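Local coordinates for exopolysaccharide biosynthesis protein (Pantoea stewartii subsp. stewartii DC283, PDB 6TGF) that modifies glycan biofilms, probably by hydrolysing exopolysaccharide, and has a parallel beta-helix fold like that of bacteriophage tailspikes, at residues V280-G286 and F318-S323; E287-F293 and V322-W326; E536-P542 and R632-P638. All coordinates share one frame; numbering follows the deposited sequence.

Following the chain from the N terminus, residues 280-286 run straight on into 287-293, and both pair with a single later piece of chain. Interaction 1 closes a loop of 31 residues at 318-323, and interaction 2 closes one of 28 at 322-326. The two closures cross rather than nest, sharing V322 and S323. Together they lay one coil of the parallel beta-helix along the next, first on a flat side and then round a corner. Interaction 3 comes later, in series, its centre about 80 Å from that of interaction 1. There 536-542 meets 632-638, and the contact ties together two antiparallel sheets beyond the beta-helix.

Interaction 1 (V280-G286 and F318-S323); sequences VTGCDFG and FVFEVS
The carbonyl oxygen of C283 is held from the next coil of the beta-helix: E321 N donates to it at 2.8 Å, almost straight (173°). F320 CA adds a C-H...O contact to the same oxygen, and a water gives it a weak second hydrogen bond. That water also donates to F318 O at 2.6 Å, so it bridges the two coils. On either side of E321 N the parallel ladder continues. C283 N gives its hydrogen to V319 O (2.8 Å), and F285 N reaches E321 O at 2.8 Å through a more bent bond (134°). Past that point the backbones part, and a second water takes over, donating to F285 O at 2.7 Å and accepting from S323 N.

C283 and F320 lie on the same face of the sheet, with apolar neighbours. V319 turns CG1 anti to its amide nitrogen (chi1 177°), which sets that methyl over the centre of the F320 ring; from the other coil V280 CG1 meets V319 CG1 at 3.6 Å. The F285 ring receives F320 CD1 at its edge, while F285 CD2 touches V322 CG1. Helix 252-265 packs on this edge of the coil stack, with I255 against both V280 and F285.

D284 and E321 share the other face. D284 OD1 comes alongside E321 CB and also accepts a weak hydrogen bond from G286 N, but E321 bends at its second torsion and carries its carboxylate off to a salt bridge with R349 on the following coil. D284 OD2 and E321 OE2 thus remain 5.7 Å apart. R349 probably offsets the charge of E321 and so eases the repulsion between these two neighbouring acids, of which D284 is exposed.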
loop_
_atom_site.group_PDB
_atom_site.type_symbol
_atom_site.label_atom_id
_atom_site.label_comp_id
_atom_site.label_asym_id
_atom_site.label_seq_id
_atom_site.Cartn_x
_atom_site.Cartn_y
_atom_site.Cartn_z
ATOM N N VAL B 280 -12.640 -30.505 5.041
ATOM C CA VAL B 280 -11.327 -30.713 5.719
ATOM C C VAL B 280 -11.577 -30.918 7.217
ATOM O O VAL B 280 -12.068 -29.975 7.864
ATOM C CB VAL B 280 -10.376 -29.525 5.467
ATOM C CG1 VAL B 280 -9.019 -29.729 6.122
ATOM C CG2 VAL B 280 -10.206 -29.235 3.983
ATOM N N THR B 281 -11.256 -32.106 7.738
ATOM C CA THR B 281 -11.190 -32.398 9.195
ATOM C C THR B 281 -9.874 -31.834 9.744
ATOM O O THR B 281 -8.929 -31.668 8.946
ATOM C CB THR B 281 -11.328 -33.899 9.482
ATOM O OG1 THR B 281 -10.342 -34.599 8.721
ATOM C CG2 THR B 281 -12.702 -34.436 9.152
ATOM N N GLY B 282 -9.827 -31.555 11.050
ATOM C CA GLY B 282 -8.660 -30.988 11.755
ATOM C C GLY B 282 -7.354 -31.642 11.330
ATOM O O GLY B 282 -7.185 -32.847 11.592
ATOM N N CYS B 283 -6.468 -30.871 10.693
ATOM C CA CYS B 283 -5.106 -31.291 10.264
ATOM C C CYS B 283 -4.079 -30.800 11.290
ATOM O O CYS B 283 -3.944 -29.570 11.443
ATOM C CB CYS B 283 -4.769 -30.744 8.882
ATOM S SG CYS B 283 -5.729 -31.509 7.549
ATOM N N ASP B 284 -3.391 -31.730 11.961
ATOM C CA ASP B 284 -2.373 -31.439 13.006
ATOM C C ASP B 284 -0.972 -31.660 12.421
ATOM O O ASP B 284 -0.569 -32.829 12.277
ATOM C CB ASP B 284 -2.616 -32.282 14.262
ATOM C CG ASP B 284 -1.922 -31.759 15.510
ATOM O OD1 ASP B 284 -0.766 -31.300 15.396
ATOM O OD2 ASP B 284 -2.548 -31.809 16.590
ATOM N N PHE B 285 -0.273 -30.569 12.093
ATOM C CA PHE B 285 1.167 -30.539 11.718
ATOM C C PHE B 285 1.972 -29.972 12.896
ATOM O O PHE B 285 2.950 -29.228 12.666
ATOM C CB PHE B 285 1.382 -29.698 10.456
ATOM C CG PHE B 285 0.361 -29.899 9.365
ATOM C CD1 PHE B 285 0.377 -31.037 8.575
ATOM C CD2 PHE B 285 -0.610 -28.940 9.118
ATOM C CE1 PHE B 285 -0.557 -31.214 7.566
ATOM C CE2 PHE B 285 -1.546 -29.119 8.109
ATOM C CZ PHE B 285 -1.515 -30.255 7.334
ATOM N N GLY B 286 1.574 -30.328 14.122
ATOM C CA GLY B 286 1.997 -29.653 15.365
ATOM C C GLY B 286 3.256 -30.252 15.967
ATOM O O GLY B 286 3.766 -31.251 15.418
ATOM N N PHE B 318 -8.952 -25.941 15.593
ATOM C CA PHE B 318 -8.470 -25.279 14.350
ATOM C C PHE B 318 -8.409 -26.304 13.211
ATOM O O PHE B 318 -8.017 -27.460 13.466
ATOM C CB PHE B 318 -7.101 -24.633 14.576
ATOM C CG PHE B 318 -7.081 -23.549 15.623
ATOM C CD1 PHE B 318 -7.344 -22.231 15.288
ATOM C CD2 PHE B 318 -6.805 -23.845 16.948
ATOM C CE1 PHE B 318 -7.329 -21.237 16.253
ATOM C CE2 PHE B 318 -6.793 -22.848 17.912
ATOM C CZ PHE B 318 -7.053 -21.546 17.562
ATOM N N VAL B 319 -8.777 -25.888 11.995
ATOM C CA VAL B 319 -8.735 -26.741 10.767
ATOM C C VAL B 319 -7.268 -27.085 10.471
ATOM O O VAL B 319 -7.014 -28.212 10.005
ATOM C CB VAL B 319 -9.423 -26.065 9.562
ATOM C CG1 VAL B 319 -9.319 -26.903 8.295
ATOM C CG2 VAL B 319 -10.881 -25.736 9.846
ATOM N N PHE B 320 -6.344 -26.156 10.749
ATOM C CA PHE B 320 -4.878 -26.316 10.551
ATOM C C PHE B 320 -4.132 -25.964 11.845
ATOM O O PHE B 320 -4.201 -24.800 12.281
ATOM C CB PHE B 320 -4.410 -25.451 9.379
ATOM C CG PHE B 320 -5.179 -25.677 8.103
ATOM C CD1 PHE B 320 -5.178 -26.920 7.489
ATOM C CD2 PHE B 320 -5.908 -24.652 7.516
ATOM C CE1 PHE B 320 -5.890 -27.134 6.318
ATOM C CE2 PHE B 320 -6.615 -24.868 6.344
ATOM C CZ PHE B 320 -6.606 -26.107 5.747
ATOM N N GLU B 321 -3.447 -26.951 12.436
ATOM C CA GLU B 321 -2.546 -26.787 13.611
ATOM C C GLU B 321 -1.094 -26.833 13.127
ATOM O O GLU B 321 -0.521 -27.937 13.079
ATOM C CB GLU B 321 -2.798 -27.884 14.648
ATOM C CG GLU B 321 -4.103 -27.725 15.399
ATOM C CD GLU B 321 -4.080 -26.713 16.530
ATOM O OE1 GLU B 321 -3.104 -25.941 16.621
ATOM O OE2 GLU B 321 -5.042 -26.701 17.323
ATOM N N VAL B 322 -0.526 -25.673 12.783
ATOM C CA VAL B 322 0.834 -25.552 12.180
ATOM C C VAL B 322 1.818 -25.074 13.252
ATOM O O VAL B 322 1.372 -24.503 14.265
ATOM C CB VAL B 322 0.831 -24.617 10.954
ATOM C CG1 VAL B 322 -0.228 -25.025 9.942
ATOM C CG2 VAL B 322 0.661 -23.152 11.338
ATOM N N SER B 323 3.109 -25.319 13.020
ATOM C CA SER B 323 4.249 -24.838 13.844
ATOM C C SER B 323 5.431 -24.530 12.917
ATOM O O SER B 323 6.333 -25.385 12.798
ATOM C CB SER B 323 4.611 -25.842 14.910
ATOM O OG SER B 323 5.735 -25.402 15.659
HETATM O O HOH W 1 -6.260 -29.419 13.637
HETATM O O HOH W 2 3.572 -27.187 11.025
#

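Interaction 2 (E287-F293 and V322-W326); sequences EEQRRFF and VSARW. With EDO (1,2-ethanediol), chain C.
At a corner of the parallel beta-helix, R290 to F293 runs beside A324 to W326 of the following coil, and backbone bonds carry the pairing round the bend. R290 N donates to S323 O at 2.9 Å. R325 N makes a longer bond to R290 O. At the corner itself W326 N donates to R291 O (2.9 Å), and just past it F293 N donates to W326 O (3.0 Å).

Inside the turn, V322 CG1 sits over the F293 ring, 3.3 Å from its centroid and only 3° off the normal, a CH-pi contact. F293 has CG anti to its backbone nitrogen (chi1 -175°), which carries the ring back over V322 while its CB still touches A324 CB.

This stacking of like positions from coil to coil is how a beta-helix builds its core and its outer ladders, and outside the corner W326 belongs to such a ladder, stacking on F357 of the next coil. R291 bends at its second and third torsions to lie beside the indole, which brings W326 CZ3 over one face of the guanidinium, 3.6 Å from R291 NH1, the planes 64° apart. F292 meets W326 obliquely, its CE1 3.9 Å from W326 CB. Y304 and F305 of the second subunit close on the indole edge-to-face, placing this corner at the trimer interface.

R325 runs extended along the indole, its CG over one face of the W326 ring and its guanidinium edge toward CH2, and R325 NH2 donates to O1 of an ethanediol, probably from the crystallisation liquor, at 3.2 Å. R290 NH1 reaches back to F285 O.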
loop_
_atom_site.group_PDB
_atom_site.type_symbol
_atom_site.label_atom_id
_atom_site.label_comp_id
_atom_site.label_asym_id
_atom_site.label_seq_id
_atom_site.Cartn_x
_atom_site.Cartn_y
_atom_site.Cartn_z
ATOM N N GLU B 287 3.726 -29.644 17.063
ATOM C CA GLU B 287 4.893 -30.064 17.889
ATOM C C GLU B 287 6.195 -29.842 17.108
ATOM O O GLU B 287 6.962 -28.945 17.513
ATOM C CB GLU B 287 4.744 -31.509 18.371
ATOM C CG GLU B 287 3.612 -31.696 19.370
ATOM C CD GLU B 287 2.234 -31.932 18.773
ATOM O OE1 GLU B 287 2.148 -32.598 17.722
ATOM O OE2 GLU B 287 1.247 -31.454 19.368
ATOM N N GLU B 288 6.440 -30.618 16.045
ATOM C CA GLU B 288 7.664 -30.498 15.205
ATOM C C GLU B 288 7.744 -29.078 14.628
ATOM O O GLU B 288 6.808 -28.674 13.913
ATOM C CB GLU B 288 7.699 -31.542 14.085
ATOM C CG GLU B 288 8.554 -32.757 14.415
ATOM C CD GLU B 288 9.546 -33.177 13.342
ATOM O OE1 GLU B 288 9.740 -32.412 12.373
ATOM O OE2 GLU B 288 10.131 -34.269 13.483
ATOM N N GLN B 289 8.830 -28.366 14.943
ATOM C CA GLN B 289 9.105 -26.972 14.501
ATOM C C GLN B 289 9.690 -27.014 13.085
ATOM O O GLN B 289 10.740 -27.659 12.905
ATOM C CB GLN B 289 10.077 -26.298 15.473
ATOM C CG GLN B 289 9.693 -24.876 15.848
ATOM C CD GLN B 289 10.571 -24.333 16.948
ATOM O OE1 GLN B 289 10.435 -24.698 18.113
ATOM N NE2 GLN B 289 11.483 -23.446 16.583
ATOM N N ARG B 290 9.034 -26.357 12.124
ATOM C CA ARG B 290 9.442 -26.334 10.693
ATOM C C ARG B 290 9.766 -24.896 10.271
ATOM O O ARG B 290 9.549 -23.976 11.082
ATOM C CB ARG B 290 8.336 -26.939 9.824
ATOM C CG ARG B 290 8.072 -28.409 10.110
ATOM C CD ARG B 290 7.014 -28.959 9.181
ATOM N NE ARG B 290 6.572 -30.301 9.532
ATOM C CZ ARG B 290 5.724 -30.594 10.514
ATOM N NH1 ARG B 290 5.220 -29.640 11.279
ATOM N NH2 ARG B 290 5.390 -31.853 10.737
ATOM N N ARG B 291 10.286 -24.726 9.053
ATOM C CA ARG B 291 10.635 -23.407 8.459
ATOM C C ARG B 291 9.378 -22.792 7.831
ATOM O O ARG B 291 9.029 -21.654 8.201
ATOM C CB ARG B 291 11.738 -23.555 7.407
ATOM C CG ARG B 291 13.138 -23.750 7.974
ATOM C CD ARG B 291 14.032 -22.522 7.908
ATOM N NE ARG B 291 14.159 -21.950 6.571
ATOM C CZ ARG B 291 14.966 -20.941 6.245
ATOM N NH1 ARG B 291 15.739 -20.377 7.159
ATOM N NH2 ARG B 291 15.000 -20.497 5.000
ATOM N N PHE B 292 8.724 -23.533 6.932
ATOM C CA PHE B 292 7.655 -23.036 6.025
ATOM C C PHE B 292 6.344 -23.797 6.244
ATOM O O PHE B 292 6.366 -25.032 6.426
ATOM C CB PHE B 292 8.090 -23.183 4.564
ATOM C CG PHE B 292 8.492 -21.898 3.888
ATOM C CD1 PHE B 292 9.545 -21.135 4.371
ATOM C CD2 PHE B 292 7.825 -21.460 2.754
ATOM C CE1 PHE B 292 9.916 -19.956 3.739
ATOM C CE2 PHE B 292 8.196 -20.283 2.124
ATOM C CZ PHE B 292 9.240 -19.534 2.617
ATOM N N PHE B 293 5.231 -23.057 6.215
ATOM C CA PHE B 293 3.862 -23.570 5.945
ATOM C C PHE B 293 3.130 -22.568 5.048
ATOM O O PHE B 293 2.741 -21.493 5.539
ATOM C CB PHE B 293 3.070 -23.812 7.232
ATOM C CG PHE B 293 1.724 -24.452 6.998
ATOM C CD1 PHE B 293 0.609 -23.686 6.692
ATOM C CD2 PHE B 293 1.577 -25.828 7.057
ATOM C CE1 PHE B 293 -0.623 -24.284 6.465
ATOM C CE2 PHE B 293 0.347 -26.424 6.831
ATOM C CZ PHE B 293 -0.752 -25.651 6.537
ATOM N N VAL B 322 -0.526 -25.673 12.783
ATOM C CA VAL B 322 0.834 -25.552 12.180
ATOM C C VAL B 322 1.818 -25.074 13.252
ATOM O O VAL B 322 1.372 -24.503 14.265
ATOM C CB VAL B 322 0.831 -24.617 10.954
ATOM C CG1 VAL B 322 -0.228 -25.025 9.942
ATOM C CG2 VAL B 322 0.661 -23.152 11.338
ATOM N N SER B 323 3.109 -25.319 13.020
ATOM C CA SER B 323 4.249 -24.838 13.844
ATOM C C SER B 323 5.431 -24.530 12.917
ATOM O O SER B 323 6.333 -25.385 12.798
ATOM C CB SER B 323 4.611 -25.842 14.910
ATOM O OG SER B 323 5.735 -25.402 15.659
ATOM N N ALA B 324 5.405 -23.354 12.279
ATOM C CA ALA B 324 6.403 -22.892 11.285
ATOM C C ALA B 324 6.816 -21.445 11.582
ATOM O O ALA B 324 5.987 -20.690 12.128
ATOM C CB ALA B 324 5.830 -23.025 9.895
ATOM N N ARG B 325 8.054 -21.080 11.227
ATOM C CA ARG B 325 8.605 -19.705 11.381
ATOM C C ARG B 325 7.932 -18.778 10.361
ATOM O O ARG B 325 7.572 -17.649 10.742
ATOM C CB ARG B 325 10.127 -19.700 11.210
ATOM C CG ARG B 325 10.772 -18.338 11.437
ATOM C CD ARG B 325 12.281 -18.404 11.574
ATOM N NE ARG B 325 12.920 -17.098 11.693
ATOM C CZ ARG B 325 12.946 -16.346 12.793
ATOM N NH1 ARG B 325 12.346 -16.742 13.904
ATOM N NH2 ARG B 325 13.570 -15.179 12.772
ATOM N N TRP B 326 7.777 -19.241 9.116
ATOM C CA TRP B 326 7.122 -18.498 8.004
ATOM C C TRP B 326 5.806 -19.186 7.627
ATOM O O TRP B 326 5.823 -20.414 7.409
ATOM C CB TRP B 326 8.063 -18.384 6.799
ATOM C CG TRP B 326 9.198 -17.431 7.013
ATOM C CD1 TRP B 326 9.167 -16.072 6.887
ATOM C CD2 TRP B 326 10.544 -17.766 7.392
ATOM N NE1 TRP B 326 10.396 -15.538 7.163
ATOM C CE2 TRP B 326 11.262 -16.553 7.476
ATOM C CE3 TRP B 326 11.210 -18.965 7.669
ATOM C CZ2 TRP B 326 12.611 -16.511 7.822
ATOM C CZ3 TRP B 326 12.545 -18.922 8.011
ATOM C CH2 TRP B 326 13.234 -17.710 8.087
HETATM C C1 EDO C . 16.115 -14.856 9.333
HETATM O O1 EDO C . 14.812 -14.646 9.840
HETATM C C2 EDO C . 16.129 -15.648 8.074
HETATM O O2 EDO C . 17.218 -15.364 7.213
#

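Interaction 3 (E536-P542 and R632-P638); sequences ENNTSQP and RLAGWTP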
loop_
_atom_site.group_PDB
_atom_site.type_symbol
_atom_site.label_atom_id
_atom_site.label_comp_id
_atom_site.label_asym_id
_atom_site.label_seq_id
_atom_site.Cartn_x
_atom_site.Cartn_y
_atom_site.Cartn_z
ATOM N N GLU B 536 -3.848 43.638 6.931
ATOM C CA GLU B 536 -2.958 44.745 6.494
ATOM C C GLU B 536 -3.767 46.043 6.391
ATOM O O GLU B 536 -4.922 45.991 5.920
ATOM C CB GLU B 536 -2.307 44.400 5.153
ATOM C CG GLU B 536 -1.442 45.516 4.589
ATOM C CD GLU B 536 -0.647 45.154 3.345
ATOM O OE1 GLU B 536 -0.729 43.989 2.900
ATOM O OE2 GLU B 536 0.055 46.044 2.823
ATOM N N ASN B 537 -3.168 47.159 6.821
ATOM C CA ASN B 537 -3.702 48.534 6.637
ATOM C C ASN B 537 -2.532 49.478 6.327
ATOM O O ASN B 537 -2.065 50.170 7.256
ATOM C CB ASN B 537 -4.513 48.998 7.853
ATOM C CG ASN B 537 -5.193 50.333 7.637
ATOM O OD1 ASN B 537 -5.568 50.672 6.517
ATOM N ND2 ASN B 537 -5.362 51.097 8.703
ATOM N N ASN B 538 -2.067 49.476 5.073
ATOM C CA ASN B 538 -1.056 50.437 4.551
ATOM C C ASN B 538 -1.794 51.723 4.168
ATOM O O ASN B 538 -1.985 51.974 2.963
ATOM C CB ASN B 538 -0.227 49.847 3.405
ATOM C CG ASN B 538 1.041 49.173 3.887
ATOM O OD1 ASN B 538 0.990 48.221 4.664
ATOM N ND2 ASN B 538 2.184 49.659 3.433
ATOM N N THR B 539 -2.194 52.494 5.184
ATOM C CA THR B 539 -3.116 53.657 5.097
ATOM C C THR B 539 -3.042 54.419 6.425
ATOM O O THR B 539 -3.011 53.752 7.478
ATOM C CB THR B 539 -4.530 53.174 4.747
ATOM O OG1 THR B 539 -4.536 52.767 3.378
ATOM C CG2 THR B 539 -5.613 54.209 4.950
ATOM N N SER B 540 -2.998 55.754 6.376
ATOM C CA SER B 540 -2.888 56.644 7.564
ATOM C C SER B 540 -4.181 56.594 8.386
ATOM O O SER B 540 -4.111 56.837 9.608
ATOM C CB SER B 540 -2.552 58.058 7.159
ATOM O OG SER B 540 -3.544 58.587 6.292
ATOM N N GLN B 541 -5.312 56.304 7.731
ATOM C CA GLN B 541 -6.668 56.229 8.342
ATOM C C GLN B 541 -6.904 54.850 8.955
ATOM O O GLN B 541 -6.514 53.839 8.375
ATOM C CB GLN B 541 -7.744 56.510 7.291
ATOM C CG GLN B 541 -7.585 57.855 6.596
ATOM C CD GLN B 541 -7.370 58.983 7.575
ATOM O OE1 GLN B 541 -6.388 59.717 7.497
ATOM N NE2 GLN B 541 -8.283 59.114 8.524
ATOM N N PRO B 542 -7.560 54.769 10.138
ATOM C CA PRO B 542 -8.041 53.493 10.672
ATOM C C PRO B 542 -9.134 52.884 9.780
ATOM O O PRO B 542 -9.879 53.636 9.174
ATOM C CB PRO B 542 -8.613 53.844 12.055
ATOM C CG PRO B 542 -8.032 55.204 12.382
ATOM C CD PRO B 542 -7.849 55.890 11.045
ATOM N N ARG B 632 -11.551 48.091 14.745
ATOM C CA ARG B 632 -11.081 49.293 14.009
ATOM C C ARG B 632 -9.554 49.220 13.932
ATOM O O ARG B 632 -8.883 49.694 14.870
ATOM C CB ARG B 632 -11.568 50.577 14.690
ATOM C CG ARG B 632 -11.344 51.836 13.865
ATOM C CD ARG B 632 -12.237 52.987 14.286
ATOM N NE ARG B 632 -12.516 53.873 13.162
ATOM C CZ ARG B 632 -11.974 55.074 12.964
ATOM N NH1 ARG B 632 -11.108 55.581 13.826
ATOM N NH2 ARG B 632 -12.309 55.775 11.894
ATOM N N LEU B 633 -9.040 48.609 12.862
ATOM C CA LEU B 633 -7.588 48.386 12.640
ATOM C C LEU B 633 -6.903 49.750 12.490
ATOM O O LEU B 633 -7.371 50.553 11.659
ATOM C CB LEU B 633 -7.405 47.504 11.400
ATOM C CG LEU B 633 -6.059 46.792 11.273
ATOM C CD1 LEU B 633 -5.784 45.892 12.470
ATOM C CD2 LEU B 633 -5.993 45.986 9.986
ATOM N N ALA B 634 -5.858 49.999 13.287
ATOM C CA ALA B 634 -5.144 51.293 13.404
ATOM C C ALA B 634 -4.568 51.713 12.048
ATOM O O ALA B 634 -4.473 50.862 11.147
ATOM C CB ALA B 634 -4.051 51.184 14.439
ATOM N N GLY B 635 -4.201 52.991 11.917
ATOM C CA GLY B 635 -3.466 53.517 10.752
ATOM C C GLY B 635 -2.033 53.016 10.748
ATOM O O GLY B 635 -1.417 52.993 11.833
ATOM N N TRP B 636 -1.530 52.610 9.578
ATOM C CA TRP B 636 -0.136 52.134 9.355
ATOM C C TRP B 636 0.171 50.916 10.235
ATOM O O TRP B 636 1.284 50.869 10.797
ATOM C CB TRP B 636 0.874 53.263 9.605
ATOM C CG TRP B 636 0.729 54.438 8.687
ATOM C CD1 TRP B 636 0.510 55.736 9.045
ATOM C CD2 TRP B 636 0.803 54.424 7.251
ATOM N NE1 TRP B 636 0.443 56.531 7.933
ATOM C CE2 TRP B 636 0.617 55.754 6.817
ATOM C CE3 TRP B 636 1.006 53.424 6.291
ATOM C CZ2 TRP B 636 0.627 56.104 5.468
ATOM C CZ3 TRP B 636 1.017 53.772 4.957
ATOM C CH2 TRP B 636 0.830 55.094 4.554
ATOM N N THR B 637 -0.770 49.974 10.355
ATOM C CA THR B 637 -0.517 48.619 10.918
ATOM C C THR B 637 -0.310 47.674 9.736
ATOM O O THR B 637 -1.263 47.282 9.064
ATOM C CB THR B 637 -1.594 48.189 11.924
ATOM O OG1 THR B 637 -1.266 46.879 12.386
ATOM C CG2 THR B 637 -2.996 48.174 11.366
ATOM N N PRO B 638 0.957 47.306 9.437
ATOM C CA PRO B 638 1.301 46.651 8.173
ATOM C C PRO B 638 0.937 45.159 8.103
ATOM O O PRO B 638 0.741 44.664 7.009
ATOM C CB PRO B 638 2.824 46.839 8.111
ATOM C CG PRO B 638 3.257 46.829 9.562
ATOM C CD PRO B 638 2.124 47.495 10.312
HETATM O O HOH W 3 -13.022 54.009 10.069
#
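N537 can be followed outward from CB, which touches both L633 CD2 (4.0 Å) and T637 CG2 (3.9 Å). Both segments here link two antiparallel sheets: 536-542 leaves the strand 534-537 for 543-551 in the other sheet, and 632-638 makes the reverse passage, from 626-633 to 637-646. The asparagine lies buried where the two connections meet. With CG anti to the backbone nitrogen (chi1 -174°), the amide reaches into the loop, where CG comes up beside A634 O. At the tip, ND2 donates twice within the plane of its own amide: to A634 O at 2.6 Å, striking that carbonyl from above its plane, and to Q541 O at 3.0 Å along a nearly straight bond (174°). Both hydrogens are thus spoken for, one by each connection, which fixes the rotation of the amide.

Main-chain bonds flank it. N537 N binds T637 O at 2.9 Å, and after an inverse gamma turn centred on N538, T539 O receives W636 N at 2.8 Å. W636 follows G635, whose CA lies close against the carbonyl oxygens of T539 and S540. The W636 indole then slides under the chain: T539 C stands over the middle of the ring system, and S540 CA makes a CH-pi contact 3.8 Å from the centroid of the five-membered ring.

At the far end, R632, extended from CG to NE, lays its guanidinium against the P542 ring. P542 CB rests over one face of the group, toward the rim, with P542 CG near NH1. R632 NH2 donates to a water 2.6 Å away, and that water in turn donates to P542 O.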